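Local coordinates for oxidized polyvinyl alcohol hydrolase (Pseudomonas sp. VM15C, PDB 3WWC), which hydrolyses beta-diketones such as 4,6-nonanedione and cleaves oxidized polyvinyl alcohol in the second step of its degradation, at residues T75-N78 and L79-R83; N87-L90 and A91-G94; G147-S150 and S151-A155. The protein carries 1 engineered substitution. All coordinates share one frame; numbering follows the deposited sequence.

Overall arrangement
All three interactions are local contacts between residues three or four apart along the chain, yet their chemistry follows their place in the alpha/beta fold. Interactions 1 and 2 lie in series on the connection between strands 62-68 and 96-100; their centres are about 12 Å apart, and they touch, with L79 O hydrogen-bonded to S88 OG and N78 O to the backbone N of N87. Both are partly buried, with L79 and L90 buried beside polar residues such as N78 and N87, and T80, I89 and D92 exposed. Interaction 3, about 22 Å from interaction 1 between centres, opens helix 148-160 and is buried; there aromatic rings pack beside a carboxylate paired with an arginine.

Interaction 1 of 3, residues T75-N78 and L79-R83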
# COMPACT_ATOMS: atom_id res chain seq x y z
N THR A 75 -4.36 -13.66 2.42
CA THR A 75 -3.16 -13.18 3.12
C THR A 75 -2.12 -14.31 3.07
O THR A 75 -0.94 -14.06 2.85
CB THR A 75 -3.50 -12.77 4.54
OG1 THR A 75 -4.26 -11.55 4.48
CG2 THR A 75 -2.21 -12.54 5.35
N ASN A 76 -2.54 -15.57 3.28
CA ASN A 76 -1.57 -16.68 3.18
C ASN A 76 -0.96 -16.78 1.80
O ASN A 76 0.26 -17.04 1.67
CB ASN A 76 -2.27 -17.98 3.59
CG ASN A 76 -1.38 -19.20 3.39
OD1 ASN A 76 -0.29 -19.26 3.95
ND2 ASN A 76 -1.85 -20.17 2.61
N ASP A 77 -1.76 -16.54 0.76
CA ASP A 77 -1.21 -16.56 -0.60
C ASP A 77 -0.12 -15.46 -0.71
O ASP A 77 1.00 -15.71 -1.14
CB ASP A 77 -2.26 -16.24 -1.67
CG ASP A 77 -3.29 -17.32 -1.88
OD1 ASP A 77 -2.99 -18.50 -1.62
OD2 ASP A 77 -4.40 -16.95 -2.37
N ASN A 78 -0.46 -14.25 -0.31
CA ASN A 78 0.48 -13.13 -0.40
C ASN A 78 1.75 -13.43 0.37
O ASN A 78 2.83 -12.97 -0.02
CB ASN A 78 -0.24 -11.90 0.14
CG ASN A 78 0.64 -10.69 0.22
OD1 ASN A 78 1.25 -10.43 1.26
ND2 ASN A 78 0.75 -9.94 -0.89
N LEU A 79 1.65 -14.18 1.45
CA LEU A 79 2.81 -14.49 2.26
C LEU A 79 3.60 -15.72 1.82
O LEU A 79 4.83 -15.77 2.05
CB LEU A 79 2.35 -14.75 3.73
CG LEU A 79 1.91 -13.52 4.47
CD1 LEU A 79 1.18 -13.93 5.76
CD2 LEU A 79 3.19 -12.68 4.84
N THR A 80 2.94 -16.70 1.20
CA THR A 80 3.66 -17.96 0.93
C THR A 80 3.66 -18.49 -0.48
O THR A 80 4.38 -19.49 -0.75
CB THR A 80 3.09 -19.09 1.77
OG1 THR A 80 1.74 -19.34 1.35
CG2 THR A 80 3.07 -18.69 3.25
N VAL A 81 2.84 -17.96 -1.38
CA VAL A 81 2.77 -18.50 -2.74
C VAL A 81 3.63 -17.63 -3.64
O VAL A 81 3.47 -16.39 -3.66
CB VAL A 81 1.32 -18.51 -3.25
CG1 VAL A 81 1.28 -18.91 -4.75
CG2 VAL A 81 0.50 -19.48 -2.36
N ALA A 82 4.57 -18.26 -4.36
CA ALA A 82 5.48 -17.49 -5.17
C ALA A 82 4.85 -16.53 -6.15
O ALA A 82 5.33 -15.39 -6.29
CB ALA A 82 6.42 -18.46 -5.93
N ARG A 83 3.81 -16.95 -6.86
CA ARG A 83 3.16 -16.09 -7.85
C ARG A 83 2.43 -14.93 -7.21
O ARG A 83 2.09 -13.99 -7.88
CB ARG A 83 2.17 -16.89 -8.72
CG ARG A 83 2.75 -17.62 -9.90
CD ARG A 83 1.57 -18.18 -10.74
NE ARG A 83 0.44 -17.24 -10.64
CZ ARG A 83 -0.53 -17.27 -9.72
NH1 ARG A 83 -0.58 -18.22 -8.78
NH2 ARG A 83 -1.42 -16.28 -9.70
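The short helix 75-80, the helical part of the beta-alpha-beta unit formed with strands 62-68 and 96-100, brings T75, N76 and D77 against L79, T80 and V81 one turn on. L79 N donates to T75 O over 2.9 Å, and V81 N reaches D77 O in the straighter bond, with an angle of 164° at the hydrogen. Between them N76 O is gripped twice by a single residue. T80 N approaches it nearly along the C=O axis at 2.7 Å, while T80 OG1, 2.8 Å from the same N76 O, comes from above the carbonyl plane. The hydroxyl gets there because OG1 sits between the backbone N and the carbonyl carbon (chi1 66°), folded back over the preceding turn, so that at the end of the helix the side chain of T80 is tied back to a carbonyl one turn earlier. The amide of N76 slants across this threonine, its OD1 3.5 Å from T80 CG2.

On the inner side T75 and L79 run alongside each other, CG2 of the threonine meeting CD1 of the leucine at 3.7 Å. V81, the first residue to leave helical backbone angles, still turns its side chain back to the helix: its CG2 rests 3.7 Å from D77 OD1. That carboxylate has its main partner elsewhere, in a salt bridge from OD2 to R112, which would probably stabilise its negative charge.

N78 packs against P67 and W305, its side chain about 9 Å from that of A177, the engineered residue at what is, by similarity, the charge-relay position. L79 carries the buried face onto the sheet, lying among I51 and Y53 of strand 46-53, P67 of strand 62-68, and V97 and A99 of strand 96-100.

Interaction 2 of 3, residues N87-L90 and A91-G94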
# COMPACT_ATOMS: atom_id res chain seq x y z
N ASN A 87 5.67 -13.15 0.42
CA ASN A 87 6.24 -12.06 1.22
C ASN A 87 6.86 -12.48 2.56
O ASN A 87 7.65 -11.72 3.12
CB ASN A 87 5.16 -10.98 1.42
CG ASN A 87 5.06 -10.06 0.22
OD1 ASN A 87 5.84 -9.12 0.11
ND2 ASN A 87 4.14 -10.33 -0.70
N SER A 88 6.49 -13.65 3.10
CA SER A 88 7.10 -14.09 4.33
C SER A 88 8.57 -14.39 4.16
O SER A 88 9.29 -14.41 5.14
CB SER A 88 6.40 -15.37 4.83
OG SER A 88 6.61 -16.49 3.98
N ILE A 89 9.01 -14.60 2.93
CA ILE A 89 10.41 -14.89 2.66
C ILE A 89 11.29 -13.71 3.00
O ILE A 89 12.51 -13.90 3.26
CB ILE A 89 10.57 -15.39 1.18
CG1 ILE A 89 9.70 -16.63 1.01
CG2 ILE A 89 12.05 -15.79 0.87
CD1 ILE A 89 9.92 -17.64 2.07
N LEU A 90 10.72 -12.51 3.05
CA LEU A 90 11.55 -11.35 3.47
C LEU A 90 12.04 -11.52 4.91
O LEU A 90 12.96 -10.82 5.31
CB LEU A 90 10.80 -10.05 3.31
CG LEU A 90 10.93 -9.72 1.83
CD1 LEU A 90 9.75 -8.98 1.40
CD2 LEU A 90 12.23 -8.93 1.56
N ALA A 91 11.44 -12.37 5.72
CA ALA A 91 11.97 -12.58 7.07
C ALA A 91 13.36 -13.27 6.96
O ALA A 91 14.24 -12.97 7.75
CB ALA A 91 10.99 -13.46 7.95
N ASP A 92 13.57 -14.09 5.94
CA ASP A 92 14.87 -14.74 5.70
C ASP A 92 15.84 -13.69 5.18
O ASP A 92 17.03 -13.96 5.07
CB ASP A 92 14.76 -15.79 4.60
CG ASP A 92 13.92 -17.01 5.00
OD1 ASP A 92 13.87 -17.34 6.19
OD2 ASP A 92 13.36 -17.65 4.08
N HIS A 93 15.32 -12.50 4.84
CA HIS A 93 16.14 -11.40 4.31
C HIS A 93 16.43 -10.37 5.39
O HIS A 93 16.97 -9.31 5.09
CB HIS A 93 15.43 -10.76 3.15
CG HIS A 93 16.35 -9.98 2.24
ND1 HIS A 93 17.44 -10.58 1.65
CD2 HIS A 93 16.41 -8.66 1.91
CE1 HIS A 93 18.15 -9.67 1.01
NE2 HIS A 93 17.54 -8.50 1.14
N GLY A 94 16.01 -10.64 6.62
CA GLY A 94 16.27 -9.74 7.74
C GLY A 94 15.21 -8.70 8.07
O GLY A 94 15.52 -7.68 8.66
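A91 and S88 form the tight side of this turn: the methyl of A91 lies 3.4 Å from S88 O, and the same carbonyl accepts A91 N at 3.0 Å with an angle of 160° at the hydrogen. One residue later D92 N donates to I89 O over 2.9 Å, and H93 N makes a weak bond to L90 O. Each bond spans three residues, giving a run of successive i to i+3 turns with helical backbone angles in the connection from helix 75-80 to strand 96-100, within the beta-alpha-beta unit. G94 N continues the pattern to A91 O, and G94 has backbone angles (phi 93°) at which a side chain would be jammed against the preceding carbonyl. Y53 of strand 46-53 covers A91 and S88, whereas L90 faces W65 of strand 62-68 and N314 of helix 310-322.

The outer side is looser. I89 and D92 are both exposed, and their side chains slant past each other with I89 CG2 3.9 Å from D92 OD2, a contact without a polar bond; D92 OD1 has a long, weak ion pair with K56. H93 is partly exposed. Its CB lies 4.0 Å from L90 CD2, and with CG anti to the backbone N (chi1 -159°) the imidazole extends beyond the leucine to helix 310-322, where NE2 is hydrogen-bonded to D319.

Interaction 3 of 3, residues G147-S150 and S151-A155; sequences GPDS and SFFVA
F153 N donates to D149 O over 2.9 Å and F152 N to P148 O at 3.1 Å, while S151 N closes on G147 O through a weak 3.4 Å bond. The same D149 O stands 3.1 Å above the plane of the F153 ring, over its centre: CG of F153 lies beside its backbone N (chi1 -57°), which folds the phenyl back along the preceding turn. Its far end meets the aspartate side chain, CZ lying 3.8 Å from D149 CB, with ring and carboxylate planes only 13° apart. This is the first turn of helix 148-160, with G147 at the N-cap position. The F152 ring, by contrast, presents its edge to D149 OD1, 4.2 Å from CD2, and packs on R48 and F50 of strand 46-53. R48 also forms a salt bridge with D149 OD1, and D149 OD2 accepts the backbone N of F130. Replacing F153 with an alanine would probably uncover D149 O and CB on this side and open a gap beside M182 of helix 178-189, which the ring also touches.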
# COMPACT_ATOMS: atom_id res chain seq x y z
N GLY A 147 -9.66 6.06 8.97
CA GLY A 147 -10.35 4.77 8.87
C GLY A 147 -9.74 3.71 9.77
O GLY A 147 -8.59 3.82 10.17
N PRO A 148 -10.45 2.60 10.00
CA PRO A 148 -9.95 1.57 10.91
C PRO A 148 -8.82 0.67 10.47
O PRO A 148 -8.24 0.03 11.32
CB PRO A 148 -11.22 0.80 11.32
CG PRO A 148 -12.23 1.11 10.27
CD PRO A 148 -11.84 2.39 9.57
N ASP A 149 -8.51 0.60 9.18
CA ASP A 149 -7.37 -0.20 8.82
C ASP A 149 -6.08 0.59 9.07
O ASP A 149 -5.13 0.03 9.64
CB ASP A 149 -7.43 -0.63 7.33
CG ASP A 149 -8.08 -1.98 7.15
OD1 ASP A 149 -8.06 -2.80 8.09
OD2 ASP A 149 -8.60 -2.27 6.05
N SER A 150 -6.04 1.86 8.63
CA SER A 150 -4.84 2.66 8.85
C SER A 150 -4.49 2.69 10.34
O SER A 150 -3.31 2.54 10.70
CB SER A 150 -5.07 4.07 8.27
OG SER A 150 -3.95 4.92 8.50
N SER A 151 -5.48 2.90 11.21
CA SER A 151 -5.17 2.93 12.65
C SER A 151 -4.83 1.55 13.22
O SER A 151 -3.97 1.43 14.09
CB SER A 151 -6.32 3.57 13.44
OG SER A 151 -7.55 2.89 13.23
N PHE A 152 -5.45 0.50 12.70
CA PHE A 152 -5.15 -0.83 13.18
C PHE A 152 -3.71 -1.15 12.88
O PHE A 152 -3.03 -1.70 13.72
CB PHE A 152 -6.06 -1.83 12.43
CG PHE A 152 -5.57 -3.25 12.43
CD1 PHE A 152 -5.11 -3.89 13.60
CD2 PHE A 152 -5.59 -3.98 11.24
CE1 PHE A 152 -4.67 -5.22 13.55
CE2 PHE A 152 -5.15 -5.32 11.21
CZ PHE A 152 -4.70 -5.94 12.38
N PHE A 153 -3.22 -0.80 11.71
CA PHE A 153 -1.83 -1.20 11.37
C PHE A 153 -0.83 -0.55 12.31
O PHE A 153 0.16 -1.17 12.64
CB PHE A 153 -1.47 -0.79 9.92
CG PHE A 153 -2.37 -1.35 8.87
CD1 PHE A 153 -3.12 -2.52 9.04
CD2 PHE A 153 -2.48 -0.65 7.68
CE1 PHE A 153 -3.98 -2.97 8.02
CE2 PHE A 153 -3.32 -1.07 6.65
CZ PHE A 153 -4.08 -2.24 6.81
N VAL A 154 -1.09 0.68 12.73
CA VAL A 154 -0.17 1.36 13.65
C VAL A 154 -0.22 0.63 14.99
O VAL A 154 0.81 0.31 15.55
CB VAL A 154 -0.60 2.84 13.82
CG1 VAL A 154 0.23 3.53 14.93
CG2 VAL A 154 -0.36 3.55 12.49
N ALA A 155 -1.41 0.34 15.46
CA ALA A 155 -1.55 -0.38 16.73
C ALA A 155 -0.93 -1.76 16.68
O ALA A 155 -0.31 -2.23 17.66
CB ALA A 155 -3.01 -0.49 17.11